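Local coordinates for protein 8-amino-8-demethylriboflavin N,N-dimethyltransferase (Streptomyces davawensis, PDB 4D7K) that catalyses the two S-adenosyl-L-methionine-dependent N-methylations that turn 8-amino-8-demethylriboflavin into the antibiotic roseoflavin, working as a homodimer, at residues Thr180-Ile185 with Cys245-Leu250; Asp261-Leu266 with Leu320-Phe325; Asp326-His331 with Val339-Gly344; Val128-Leu133 with Met302-Glu307; Val253-Ala258 with Gly308-Arg313. All blocks are in the same frame, centred on the assembly; numbering follows the deposited sequence.

Interaction 1 (Thr180-Ile185 with Cys245-Leu250); sequences TRFADI and CDAYVL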
# COMPACT_ATOMS: atom_id res chain seq x y z
N THR A 180 -31.71 7.37 27.80
CA THR A 180 -32.99 6.91 27.29
C THR A 180 -33.48 7.69 26.08
O THR A 180 -34.46 7.31 25.43
CB THR A 180 -34.08 6.97 28.37
OG1 THR A 180 -35.36 6.71 27.77
CG2 THR A 180 -34.11 8.35 29.02
N ARG A 181 -32.81 8.80 25.78
CA ARG A 181 -33.19 9.60 24.62
C ARG A 181 -31.96 10.20 23.93
O ARG A 181 -31.29 11.07 24.48
CB ARG A 181 -34.17 10.70 25.01
CG ARG A 181 -34.84 11.35 23.82
CD ARG A 181 -35.85 12.41 24.23
NE ARG A 181 -36.43 13.07 23.07
CZ ARG A 181 -37.13 14.19 23.11
NH1 ARG A 181 -37.33 14.80 24.28
NH2 ARG A 181 -37.62 14.72 22.00
N PHE A 182 -31.69 9.73 22.72
CA PHE A 182 -30.50 10.13 21.99
C PHE A 182 -30.80 11.19 20.94
O PHE A 182 -31.86 11.17 20.31
CB PHE A 182 -29.86 8.91 21.33
CG PHE A 182 -29.47 7.83 22.31
CD1 PHE A 182 -30.38 6.85 22.67
CD2 PHE A 182 -28.20 7.81 22.86
CE1 PHE A 182 -30.02 5.86 23.57
CE2 PHE A 182 -27.84 6.83 23.76
CZ PHE A 182 -28.75 5.85 24.12
N ALA A 183 -29.86 12.11 20.76
CA ALA A 183 -29.98 13.14 19.74
C ALA A 183 -28.74 13.15 18.87
O ALA A 183 -27.72 13.75 19.23
CB ALA A 183 -30.20 14.50 20.39
N ASP A 184 -28.82 12.48 17.73
CA ASP A 184 -27.69 12.38 16.81
C ASP A 184 -27.64 13.60 15.90
O ASP A 184 -28.36 13.68 14.91
CB ASP A 184 -27.78 11.10 15.99
CG ASP A 184 -26.42 10.64 15.48
OD1 ASP A 184 -25.52 11.50 15.32
OD2 ASP A 184 -26.25 9.43 15.24
N ILE A 185 -26.77 14.55 16.24
CA ILE A 185 -26.61 15.76 15.44
C ILE A 185 -25.64 15.52 14.30
O ILE A 185 -24.44 15.35 14.51
CB ILE A 185 -26.12 16.94 16.29
CG1 ILE A 185 -26.96 17.06 17.57
CG2 ILE A 185 -26.15 18.24 15.49
CD1 ILE A 185 -28.44 17.19 17.31
N CYS A 245 -33.54 15.90 25.52
CA CYS A 245 -32.74 14.69 25.34
C CYS A 245 -31.65 14.63 26.40
O CYS A 245 -31.08 15.65 26.78
CB CYS A 245 -32.14 14.65 23.94
SG CYS A 245 -33.37 14.56 22.61
N ASP A 246 -31.38 13.43 26.90
CA ASP A 246 -30.38 13.27 27.96
C ASP A 246 -29.04 12.81 27.39
O ASP A 246 -28.09 12.59 28.13
CB ASP A 246 -30.88 12.29 29.03
CG ASP A 246 -31.31 10.96 28.45
OD1 ASP A 246 -31.72 10.92 27.28
OD2 ASP A 246 -31.24 9.95 29.18
N ALA A 247 -28.98 12.68 26.07
CA ALA A 247 -27.73 12.35 25.39
C ALA A 247 -27.66 13.00 24.02
O ALA A 247 -28.50 12.73 23.16
CB ALA A 247 -27.56 10.84 25.28
N TYR A 248 -26.67 13.87 23.82
CA TYR A 248 -26.45 14.51 22.54
C TYR A 248 -25.15 14.02 21.93
O TYR A 248 -24.11 14.00 22.60
CB TYR A 248 -26.42 16.03 22.69
CG TYR A 248 -27.77 16.63 23.02
CD1 TYR A 248 -28.29 16.57 24.30
CD2 TYR A 248 -28.52 17.26 22.03
CE1 TYR A 248 -29.52 17.11 24.60
CE2 TYR A 248 -29.76 17.81 22.33
CZ TYR A 248 -30.25 17.73 23.61
OH TYR A 248 -31.48 18.27 23.91
N VAL A 249 -25.20 13.63 20.66
CA VAL A 249 -24.05 13.02 20.00
C VAL A 249 -23.56 13.84 18.80
O VAL A 249 -24.34 14.15 17.90
CB VAL A 249 -24.37 11.59 19.54
CG1 VAL A 249 -23.16 10.95 18.90
CG2 VAL A 249 -24.88 10.75 20.72
N LEU A 250 -22.28 14.18 18.81
CA LEU A 250 -21.64 14.90 17.71
C LEU A 250 -20.55 14.04 17.08
O LEU A 250 -19.45 13.94 17.62
CB LEU A 250 -21.04 16.22 18.19
CG LEU A 250 -22.00 17.39 18.37
CD1 LEU A 250 -21.29 18.53 19.09
CD2 LEU A 250 -22.51 17.86 17.02

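Interaction 2 (Asp261-Leu266 with Leu320-Phe325); sequences DAVRLL and LARAGF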
# COMPACT_ATOMS: atom_id res chain seq x y z
N ASP A 261 -17.74 29.29 15.06
CA ASP A 261 -18.94 28.58 14.63
C ASP A 261 -19.26 27.40 15.54
O ASP A 261 -20.42 27.17 15.88
CB ASP A 261 -18.78 28.10 13.18
CG ASP A 261 -18.68 29.24 12.19
OD1 ASP A 261 -19.73 29.72 11.73
OD2 ASP A 261 -17.54 29.65 11.88
N ALA A 262 -18.23 26.65 15.93
CA ALA A 262 -18.41 25.48 16.79
C ALA A 262 -18.98 25.86 18.15
O ALA A 262 -19.86 25.18 18.67
CB ALA A 262 -17.10 24.73 16.96
N VAL A 263 -18.47 26.95 18.72
CA VAL A 263 -18.93 27.43 20.02
C VAL A 263 -20.43 27.72 20.01
O VAL A 263 -21.16 27.30 20.91
CB VAL A 263 -18.16 28.70 20.46
CG1 VAL A 263 -18.84 29.35 21.65
CG2 VAL A 263 -16.72 28.36 20.79
N ARG A 264 -20.89 28.44 18.99
CA ARG A 264 -22.31 28.76 18.85
C ARG A 264 -23.16 27.50 18.87
O ARG A 264 -24.17 27.44 19.57
CB ARG A 264 -22.56 29.56 17.56
CG ARG A 264 -21.94 30.95 17.57
CD ARG A 264 -22.46 31.81 16.42
NE ARG A 264 -22.06 31.30 15.11
CZ ARG A 264 -22.90 30.78 14.22
NH1 ARG A 264 -24.20 30.70 14.50
NH2 ARG A 264 -22.45 30.35 13.05
N LEU A 265 -22.75 26.50 18.10
CA LEU A 265 -23.45 25.22 18.06
C LEU A 265 -23.44 24.54 19.42
O LEU A 265 -24.45 23.99 19.87
CB LEU A 265 -22.82 24.30 17.01
CG LEU A 265 -23.39 22.89 16.90
CD1 LEU A 265 -24.88 22.93 16.57
CD2 LEU A 265 -22.64 22.08 15.86
N LEU A 266 -22.29 24.59 20.09
CA LEU A 266 -22.16 23.98 21.41
C LEU A 266 -23.02 24.70 22.44
O LEU A 266 -23.57 24.06 23.34
CB LEU A 266 -20.69 23.99 21.83
CG LEU A 266 -19.75 23.09 21.02
CD1 LEU A 266 -18.30 23.46 21.29
CD2 LEU A 266 -20.00 21.63 21.34
N LEU A 320 -15.12 23.96 24.81
CA LEU A 320 -16.26 23.61 25.65
C LEU A 320 -16.45 24.58 26.81
O LEU A 320 -17.57 24.77 27.29
CB LEU A 320 -16.10 22.18 26.19
CG LEU A 320 -16.19 21.08 25.14
CD1 LEU A 320 -15.53 19.80 25.63
CD2 LEU A 320 -17.64 20.82 24.75
N ALA A 321 -15.35 25.19 27.26
CA ALA A 321 -15.41 26.15 28.36
C ALA A 321 -16.24 27.37 27.97
O ALA A 321 -17.04 27.87 28.76
CB ALA A 321 -14.00 26.59 28.76
N ARG A 322 -16.06 27.83 26.74
CA ARG A 322 -16.79 28.98 26.23
C ARG A 322 -18.28 28.68 26.03
O ARG A 322 -19.10 29.59 25.91
CB ARG A 322 -16.18 29.47 24.92
CG ARG A 322 -14.77 30.03 25.06
CD ARG A 322 -14.31 30.74 23.79
NE ARG A 322 -13.91 29.80 22.74
CZ ARG A 322 -13.72 30.14 21.47
NH1 ARG A 322 -13.92 31.39 21.08
NH2 ARG A 322 -13.35 29.22 20.59
N ALA A 323 -18.62 27.39 26.00
CA ALA A 323 -20.00 26.97 25.80
C ALA A 323 -20.63 26.46 27.10
O ALA A 323 -21.80 26.05 27.11
CB ALA A 323 -20.08 25.91 24.72
N GLY A 324 -19.87 26.48 28.18
CA GLY A 324 -20.37 26.05 29.47
C GLY A 324 -20.43 24.54 29.64
O GLY A 324 -21.37 24.01 30.23
N PHE A 325 -19.42 23.85 29.12
CA PHE A 325 -19.32 22.40 29.28
C PHE A 325 -18.07 21.99 30.05
O PHE A 325 -17.07 22.70 30.05
CB PHE A 325 -19.33 21.70 27.92
CG PHE A 325 -20.70 21.54 27.33
CD1 PHE A 325 -21.58 20.61 27.84
CD2 PHE A 325 -21.09 22.30 26.24
CE1 PHE A 325 -22.84 20.45 27.28
CE2 PHE A 325 -22.34 22.15 25.68
CZ PHE A 325 -23.22 21.22 26.20

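Interaction 3 (Asp326-His331 with Val339-Gly344); sequences DIVGIH and VIECRG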
# COMPACT_ATOMS: atom_id res chain seq x y z
N ASP A 326 -18.14 20.83 30.69
CA ASP A 326 -16.98 20.25 31.37
C ASP A 326 -16.73 18.83 30.89
O ASP A 326 -17.66 18.02 30.80
CB ASP A 326 -17.18 20.26 32.89
CG ASP A 326 -16.45 21.40 33.56
OD1 ASP A 326 -15.38 21.79 33.05
OD2 ASP A 326 -16.96 21.91 34.58
N ILE A 327 -15.48 18.52 30.59
CA ILE A 327 -15.11 17.17 30.19
C ILE A 327 -15.09 16.24 31.40
O ILE A 327 -14.27 16.40 32.30
CB ILE A 327 -13.73 17.14 29.49
CG1 ILE A 327 -13.75 18.04 28.26
CG2 ILE A 327 -13.35 15.71 29.10
CD1 ILE A 327 -12.50 17.95 27.42
N VAL A 328 -16.00 15.28 31.42
CA VAL A 328 -16.05 14.28 32.48
C VAL A 328 -14.94 13.26 32.25
O VAL A 328 -14.29 12.80 33.19
CB VAL A 328 -17.42 13.58 32.54
CG1 VAL A 328 -17.42 12.49 33.60
CG2 VAL A 328 -18.51 14.59 32.82
N GLY A 329 -14.73 12.91 30.99
CA GLY A 329 -13.68 11.98 30.62
C GLY A 329 -13.61 11.73 29.13
O GLY A 329 -14.59 11.91 28.41
N ILE A 330 -12.44 11.32 28.65
CA ILE A 330 -12.27 10.92 27.26
C ILE A 330 -12.00 9.42 27.19
O ILE A 330 -10.88 8.97 27.41
CB ILE A 330 -11.12 11.70 26.59
CG1 ILE A 330 -11.38 13.20 26.67
CG2 ILE A 330 -10.95 11.25 25.14
CD1 ILE A 330 -10.34 14.05 25.98
N HIS A 331 -13.05 8.66 26.90
CA HIS A 331 -12.97 7.21 26.94
C HIS A 331 -12.50 6.65 25.61
O HIS A 331 -13.11 6.92 24.57
CB HIS A 331 -14.32 6.60 27.30
CG HIS A 331 -15.00 7.27 28.46
ND1 HIS A 331 -14.95 6.76 29.74
CD2 HIS A 331 -15.73 8.41 28.53
CE1 HIS A 331 -15.63 7.56 30.55
NE2 HIS A 331 -16.11 8.56 29.84
N VAL A 339 -14.69 8.46 22.99
CA VAL A 339 -15.92 9.14 23.35
C VAL A 339 -15.63 10.22 24.38
O VAL A 339 -15.28 9.93 25.52
CB VAL A 339 -16.97 8.16 23.91
CG1 VAL A 339 -18.20 8.92 24.38
CG2 VAL A 339 -17.35 7.14 22.86
N ILE A 340 -15.75 11.47 23.95
CA ILE A 340 -15.57 12.60 24.85
C ILE A 340 -16.87 12.85 25.61
O ILE A 340 -17.84 13.34 25.04
CB ILE A 340 -15.16 13.88 24.10
CG1 ILE A 340 -13.92 13.63 23.24
CG2 ILE A 340 -14.91 15.02 25.08
CD1 ILE A 340 -13.46 14.84 22.45
N GLU A 341 -16.90 12.51 26.89
CA GLU A 341 -18.09 12.71 27.69
C GLU A 341 -18.09 14.10 28.31
O GLU A 341 -17.20 14.44 29.09
CB GLU A 341 -18.20 11.64 28.78
CG GLU A 341 -19.48 11.71 29.58
CD GLU A 341 -19.47 10.77 30.78
OE1 GLU A 341 -18.57 9.90 30.84
OE2 GLU A 341 -20.35 10.91 31.65
N CYS A 342 -19.09 14.91 27.95
CA CYS A 342 -19.16 16.29 28.42
C CYS A 342 -20.40 16.55 29.27
O CYS A 342 -21.48 16.04 28.99
CB CYS A 342 -19.15 17.26 27.23
SG CYS A 342 -17.74 17.07 26.13
N ARG A 343 -20.23 17.38 30.29
CA ARG A 343 -21.32 17.69 31.21
C ARG A 343 -21.56 19.19 31.27
O ARG A 343 -20.62 19.98 31.17
CB ARG A 343 -20.99 17.14 32.60
CG ARG A 343 -22.04 17.40 33.67
CD ARG A 343 -21.56 16.84 34.99
NE ARG A 343 -20.15 17.17 35.22
CZ ARG A 343 -19.36 16.52 36.07
NH1 ARG A 343 -19.83 15.50 36.78
NH2 ARG A 343 -18.09 16.88 36.20
N GLY A 344 -22.82 19.59 31.42
CA GLY A 344 -23.15 20.99 31.59
C GLY A 344 -22.74 21.46 32.96
O GLY A 344 -23.06 20.82 33.97

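Interaction 4 (Val128-Leu133 with Met302-Glu307); sequences VPAFQL and MLVLVE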
# COMPACT_ATOMS: atom_id res chain seq x y z
N VAL A 128 -1.14 23.65 2.62
CA VAL A 128 -2.40 23.38 1.93
C VAL A 128 -2.66 21.87 1.90
O VAL A 128 -1.74 21.08 1.68
CB VAL A 128 -2.37 23.94 0.50
CG1 VAL A 128 -3.66 23.60 -0.24
CG2 VAL A 128 -2.14 25.45 0.52
N PRO A 129 -3.91 21.46 2.18
CA PRO A 129 -4.30 20.06 1.99
C PRO A 129 -3.87 19.56 0.62
O PRO A 129 -4.03 20.28 -0.37
CB PRO A 129 -5.83 20.09 2.12
CG PRO A 129 -6.20 21.53 2.45
CD PRO A 129 -4.96 22.23 2.86
N ALA A 130 -3.31 18.36 0.57
CA ALA A 130 -2.69 17.84 -0.64
C ALA A 130 -3.65 17.76 -1.83
O ALA A 130 -3.26 18.08 -2.96
CB ALA A 130 -2.08 16.48 -0.37
N PHE A 131 -4.89 17.36 -1.57
CA PHE A 131 -5.88 17.22 -2.63
C PHE A 131 -6.11 18.55 -3.35
O PHE A 131 -6.31 18.58 -4.56
CB PHE A 131 -7.20 16.68 -2.07
CG PHE A 131 -8.21 16.31 -3.13
CD1 PHE A 131 -9.05 17.27 -3.67
CD2 PHE A 131 -8.31 15.00 -3.57
CE1 PHE A 131 -9.97 16.93 -4.65
CE2 PHE A 131 -9.24 14.65 -4.54
CZ PHE A 131 -10.07 15.62 -5.08
N GLN A 132 -6.08 19.64 -2.60
CA GLN A 132 -6.35 20.96 -3.16
C GLN A 132 -5.15 21.55 -3.90
O GLN A 132 -5.25 22.62 -4.49
CB GLN A 132 -6.81 21.92 -2.07
CG GLN A 132 -8.07 21.47 -1.34
CD GLN A 132 -8.52 22.47 -0.29
OE1 GLN A 132 -8.14 23.64 -0.32
NE2 GLN A 132 -9.33 22.00 0.65
N LEU A 133 -4.02 20.85 -3.85
CA LEU A 133 -2.84 21.30 -4.59
C LEU A 133 -2.93 20.87 -6.05
O LEU A 133 -2.54 21.62 -6.95
CB LEU A 133 -1.56 20.74 -3.96
CG LEU A 133 -1.06 21.41 -2.68
CD1 LEU A 133 0.25 20.78 -2.23
CD2 LEU A 133 -0.88 22.91 -2.88
N MET A 302 -6.78 13.03 6.86
CA MET A 302 -7.18 14.40 7.12
C MET A 302 -6.21 15.38 6.49
O MET A 302 -6.60 16.41 5.96
CB MET A 302 -7.27 14.65 8.63
CG MET A 302 -8.15 13.65 9.36
SD MET A 302 -9.87 14.16 9.35
CE MET A 302 -9.76 15.59 10.43
N LEU A 303 -4.93 15.03 6.54
CA LEU A 303 -3.87 15.89 6.02
C LEU A 303 -3.90 15.96 4.50
O LEU A 303 -3.63 17.00 3.91
CB LEU A 303 -2.51 15.37 6.50
CG LEU A 303 -1.35 16.36 6.64
CD1 LEU A 303 -0.37 15.82 7.66
CD2 LEU A 303 -0.66 16.56 5.30
N VAL A 304 -4.24 14.84 3.87
CA VAL A 304 -4.23 14.74 2.42
C VAL A 304 -5.52 15.29 1.80
O VAL A 304 -5.48 16.03 0.82
CB VAL A 304 -4.04 13.27 1.97
CG1 VAL A 304 -4.29 13.13 0.48
CG2 VAL A 304 -2.64 12.78 2.33
N LEU A 305 -6.66 14.95 2.40
CA LEU A 305 -7.95 15.18 1.76
C LEU A 305 -8.60 16.50 2.14
O LEU A 305 -8.98 17.28 1.27
CB LEU A 305 -8.91 14.04 2.09
CG LEU A 305 -8.55 12.66 1.53
CD1 LEU A 305 -9.50 11.61 2.06
CD2 LEU A 305 -8.55 12.68 0.01
N VAL A 306 -8.72 16.76 3.43
CA VAL A 306 -9.48 17.92 3.89
C VAL A 306 -8.64 18.95 4.63
O VAL A 306 -7.46 18.74 4.91
CB VAL A 306 -10.64 17.49 4.79
CG1 VAL A 306 -11.59 16.59 4.02
CG2 VAL A 306 -10.11 16.77 6.01
N GLU A 307 -9.27 20.08 4.95
CA GLU A 307 -8.58 21.19 5.60
C GLU A 307 -8.76 21.14 7.12
O GLU A 307 -7.97 21.73 7.87
CB GLU A 307 -9.08 22.52 5.04
CG GLU A 307 -8.20 23.72 5.35
CD GLU A 307 -8.66 24.47 6.58
OE1 GLU A 307 -9.74 24.13 7.11
OE2 GLU A 307 -7.95 25.40 7.01
O HOH W 1 -10.60 19.09 0.42

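Interaction 5 (Val253-Ala258 with Gly308-Arg313); sequences VLEDWA and GEHRTR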
# COMPACT_ATOMS: atom_id res chain seq x y z
N VAL A 253 -18.28 16.19 13.16
CA VAL A 253 -18.97 17.40 12.74
C VAL A 253 -18.10 18.64 12.91
O VAL A 253 -17.89 19.41 11.97
CB VAL A 253 -20.28 17.59 13.53
CG1 VAL A 253 -20.95 18.90 13.13
CG2 VAL A 253 -21.21 16.41 13.31
N LEU A 254 -17.57 18.82 14.12
CA LEU A 254 -16.82 20.01 14.46
C LEU A 254 -15.39 19.98 13.92
O LEU A 254 -14.60 20.89 14.17
CB LEU A 254 -16.78 20.18 15.98
CG LEU A 254 -18.14 20.00 16.66
CD1 LEU A 254 -18.01 20.08 18.17
CD2 LEU A 254 -19.13 21.04 16.15
N GLU A 255 -15.08 18.93 13.17
CA GLU A 255 -13.75 18.76 12.60
C GLU A 255 -13.41 19.85 11.58
O GLU A 255 -12.26 20.26 11.46
CB GLU A 255 -13.63 17.38 11.95
CG GLU A 255 -13.66 16.23 12.94
CD GLU A 255 -13.90 14.89 12.27
OE1 GLU A 255 -14.43 14.88 11.14
OE2 GLU A 255 -13.57 13.85 12.88
N ASP A 256 -14.42 20.31 10.85
CA ASP A 256 -14.20 21.33 9.82
C ASP A 256 -14.93 22.63 10.14
O ASP A 256 -14.91 23.57 9.34
CB ASP A 256 -14.65 20.80 8.45
CG ASP A 256 -16.07 20.29 8.46
OD1 ASP A 256 -16.57 19.91 9.54
OD2 ASP A 256 -16.69 20.26 7.37
N TRP A 257 -15.55 22.70 11.31
CA TRP A 257 -16.17 23.95 11.77
C TRP A 257 -15.12 24.84 12.43
O TRP A 257 -14.22 24.36 13.11
CB TRP A 257 -17.31 23.67 12.76
CG TRP A 257 -18.60 23.29 12.11
CD1 TRP A 257 -18.78 22.46 11.05
CD2 TRP A 257 -19.91 23.73 12.49
NE1 TRP A 257 -20.11 22.35 10.74
CE2 TRP A 257 -20.83 23.12 11.62
CE3 TRP A 257 -20.40 24.58 13.49
CZ2 TRP A 257 -22.21 23.34 11.70
CZ3 TRP A 257 -21.76 24.79 13.58
CH2 TRP A 257 -22.65 24.17 12.69
N ALA A 258 -15.25 26.15 12.23
CA ALA A 258 -14.36 27.10 12.87
C ALA A 258 -14.66 27.17 14.36
O ALA A 258 -15.69 26.66 14.82
CB ALA A 258 -14.51 28.48 12.23
N GLY A 308 -9.79 20.43 7.56
CA GLY A 308 -10.08 20.30 8.98
C GLY A 308 -9.04 19.50 9.74
O GLY A 308 -8.23 18.78 9.15
N GLU A 309 -9.06 19.62 11.06
CA GLU A 309 -8.07 18.98 11.91
C GLU A 309 -8.68 18.45 13.21
O GLU A 309 -9.67 18.98 13.71
CB GLU A 309 -6.94 19.97 12.22
CG GLU A 309 -5.67 19.35 12.77
CD GLU A 309 -4.58 20.38 13.00
OE1 GLU A 309 -4.88 21.59 12.95
OE2 GLU A 309 -3.42 19.98 13.24
N HIS A 310 -8.09 17.38 13.75
CA HIS A 310 -8.50 16.86 15.05
C HIS A 310 -7.98 17.78 16.14
O HIS A 310 -7.00 18.49 15.94
CB HIS A 310 -7.97 15.44 15.27
CG HIS A 310 -8.52 14.44 14.30
ND1 HIS A 310 -9.87 14.18 14.19
CD2 HIS A 310 -7.90 13.62 13.41
CE1 HIS A 310 -10.05 13.25 13.26
NE2 HIS A 310 -8.88 12.90 12.78
N ARG A 311 -8.65 17.78 17.29
CA ARG A 311 -8.27 18.68 18.37
C ARG A 311 -7.64 17.94 19.55
O ARG A 311 -7.96 16.77 19.82
CB ARG A 311 -9.48 19.48 18.85
CG ARG A 311 -9.96 20.56 17.89
CD ARG A 311 -11.17 21.30 18.45
NE ARG A 311 -11.56 22.47 17.67
CZ ARG A 311 -12.47 22.46 16.70
NH1 ARG A 311 -13.09 21.34 16.38
NH2 ARG A 311 -12.76 23.58 16.05
N THR A 312 -6.72 18.61 20.25
CA THR A 312 -6.16 18.08 21.48
C THR A 312 -7.18 18.26 22.59
O THR A 312 -8.20 18.91 22.40
CB THR A 312 -4.85 18.79 21.88
OG1 THR A 312 -5.13 20.15 22.21
CG2 THR A 312 -3.84 18.73 20.76
N ARG A 313 -6.88 17.70 23.76
CA ARG A 313 -7.78 17.81 24.90
C ARG A 313 -7.89 19.24 25.40
O ARG A 313 -8.98 19.73 25.70
CB ARG A 313 -7.32 16.90 26.04
CG ARG A 313 -8.30 16.81 27.19
CD ARG A 313 -7.69 16.09 28.38
NE ARG A 313 -8.71 15.58 29.29
CZ ARG A 313 -9.01 14.30 29.43
NH1 ARG A 313 -8.36 13.38 28.73
NH2 ARG A 313 -9.96 13.93 30.28

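Interaction 1 (Thr180-Ile185 with Cys245-Leu250)
Arg-181 to Ile-185 and Ala-247 to Leu-250 are paired parallel strands: their axes come within 4.7 Å at 22°, and Phe-182, Ala-183 and Asp-184 lie beside Ala-247, Tyr-248 and Val-249. The backbone bonds run as a zigzag. Ala-183 N gives to Ala-247 O at 2.8 Å, Val-249 N to Ala-183 O in a nearly straight bond (172° at the hydrogen), and Ile-185 N to Val-249 O; the bond from Ala-247 N to Arg-181 O is weak. At the entry to the ladder the carboxylate of Asp-246 receives two backbone N-H groups. Its CG sits between the backbone N and the carbonyl carbon (chi1 54°), and OD2 accepts Thr-180 N at 3.0 Å through its syn lone pair, while Arg-181 N makes a weak, bent hydrogen bond to OD1. Among the apolar contacts, Ala-183 CB touches Tyr-248 CD2 at 3.6 Å, approaching the ring obliquely, and Ile-185 CB meets Leu-250 CD2 at 3.8 Å. CG, CD and NE of the extended Arg-181 chain pass SG of Cys-245, which stands over one guanidinium face, offset toward the rim and 3.4 Å from NE. Tyr-248 OH is bonded to Pro-242 O. Ile-185 also lies near Phe-237, a predicted S-adenosyl-L-methionine-binding residue. These are central strands of the Rossmann-like methyltransferase sheet: strand 204-209 flanks 181-185, strand 280-285 flanks 247-251, and helix 191-199 packs on the Phe-182, Asp-184 and Val-249 face.

Interaction 2 (Asp261-Leu266 with Leu320-Phe325)
Val-263 opens the contact by laying CG2 over one face of the Arg-322 guanidinium, 3.5 Å from NH2 and displaced toward the rim of the group. The two side chains cross at about a right angle, and a bend at chi3 (-77°) turns the arginine chain on its way there. One turn later Leu-266 makes three contacts. Its CB meets Ala-323 CB at 3.5 Å, where the backbones come nearest, and CD2 touches Leu-320 CD2 at 4.2 Å. Its carbonyl O lies in the plane of the Phe-325 ring, at the edge, 3.3 Å from CE2. The chain turns here through a Schellman motif that ends helix 313-322: Gly-324 has positive phi (78°), Phe-325 N bonds to Leu-320 O and Gly-324 N to Ala-321 O. Ala-323 N is a second donor to Leu-320 O, from the opposite face of its plane. The contact thus joins the two helices by apolar packing and a methyl laid over a guanidinium face; the Phe-325 ring edge, which would carry partial positive charge, probably makes the approach of the carbonyl oxygen favourable.

Interaction 3 (Asp326-His331 with Val339-Gly344)
Glu-341 CG stands anti to the backbone N (chi1 -175°) and the chain stays extended beyond it, while His-331 CG lies beside its own backbone N (chi1 -46°). The two side chains cross obliquely on one face of the hairpin. His-331 NE2 donates to Glu-341 OE1 at 3.0 Å, reaching the oxygen nearly in line with its C-O bond; OE1 is tilted from the imidazole plane, and the ring and carboxylate planes are 24° apart. Val-328, in a bulge, points toward the partner strand: CG1 packs 3.9 Å from Glu-341 OE2, and CG2 sits over the centre of one guanidinium face of Arg-343, 3.9 Å from CZ and 3.6 Å from CB of that residue. The antiparallel ladder is closed by paired bonds between Asp-326 and Arg-343 and between His-331 and Val-339. Between them a classic beta bulge places Val-328 and Gly-329 opposite Glu-341: Val-328 N gives to Glu-341 O at 2.8 Å, with a second, weak bond from Gly-329 N, and Glu-341 N returns one to Gly-329 O. Ile-327, Ile-330, Ile-340 and Cys-342 face the other way, where Leu-320 of helix 313-322 packs. Both oxygens of the buried carboxylate are engaged, OE1 by His-331 and OE2 by salt bridges to Arg-178 and Arg-280, which would favour its ionised form.

Interaction 4 (Val128-Leu133 with Met302-Glu307)
Within the O-methyltransferase domain, beside the homodimer interface, the C-terminal end of helix 293-305 meets the short helix 131-134 and the loop before it, Ala-130 and Phe-131 lying beside Val-304 and Leu-305. The link between the backbones is one hydrogen bond: Phe-131 N gives to Val-304 O at 2.8 Å, 155° at the hydrogen and nearly along the C=O axis. A water adds a second bridge, donating to Leu-305 O at 2.6 Å and accepting from Gln-132 NE2 at 3.2 Å. Apolar groups pack round these bonds. Pro-129 lays CB against Val-306 O at 3.5 Å, and its CG reaches Glu-307 CB at 4.0 Å. Ala-130 CB touches Val-304 CG1 at 4.1 Å. Phe-131 CG is anti to its backbone N (chi1 -171°), and the ring it carries leads off from the contact; CD2 still comes within 4.3 Å of Leu-305 CD2, an oblique approach. The second subunit of the homodimer also reaches this place: its Arg-62 bonds to Leu-303 O and packs on Pro-129, and its Arg-65 lies against Met-302 and Leu-303. Beyond the two segments the Phe-131 ring stacks on His-135 and meets Phe-142 edge-to-face, while helix 111-118 packs on Phe-131, Val-304 and Leu-305. Helix 120-126 adjoins Ala-130 and Leu-303.

Interaction 5 (Val253-Ala258 with Gly308-Arg313)
Asp-256 and Gly-308 bring two irregular loops within 4.3 Å at their CA atoms, and Glu-309 N donates to Glu-255 O at 3.3 Å, 137° at the hydrogen. Gly-308 suits this closeness: a CB there would point at the other loop and run into Glu-255 O. The main side-chain link is Arg-311, extended from CG to NE, with chi4 (94°) turning CZ off the line of the chain. Its NH1 gives a 2.7 Å bond to Leu-254 O; the oxygen lies close to the guanidinium plane, whereas NH1 stands well above the carbonyl plane. NH2 adds a weak bond to Trp-257 O at 3.4 Å. One cationic group thus spans two carbonyls of the loop that follows strand 247-251 in the methyltransferase domain and leads into helix 259-270, where Ala-258 takes the N-cap position. The same arginine has further partners, a salt bridge to Asp-259 and a cation-pi contact with Trp-316. Trp-257 itself packs on Phe-237, a predicted S-adenosyl-L-methionine-binding residue. Glu-255 and His-310 lie side by side and point the same way, their planes 75° apart; OE2 approaches the imidazole edge, 3.6 Å from CE1. Asp-285 also lies close to that carboxylate, and His-310 packs on Asp-299 and Met-302 of helix 293-305.

Interactions 1 and 3 belong to the same seven-stranded mixed sheet, their centres 14 Å apart: the first joins central parallel strands, the second the antiparallel hairpin at one margin, and strand 280-285 lies between them. Interaction 2 joins two helices that pack against this sheet; Leu-266 touches Leu-250 of interaction 1, and Leu-320 touches Cys-342 of interaction 3. Interaction 5 ties the loops preceding those helices, its centre 13 Å from that of interaction 2. Along the chain interaction 1, nested inside the loop closed by interaction 4, closes before 2, 5 and 3 open; 2, 4 and 5 alternate, and 3 comes last. Interactions 4 and 5, 15 Å apart, both come within reach of the second subunit.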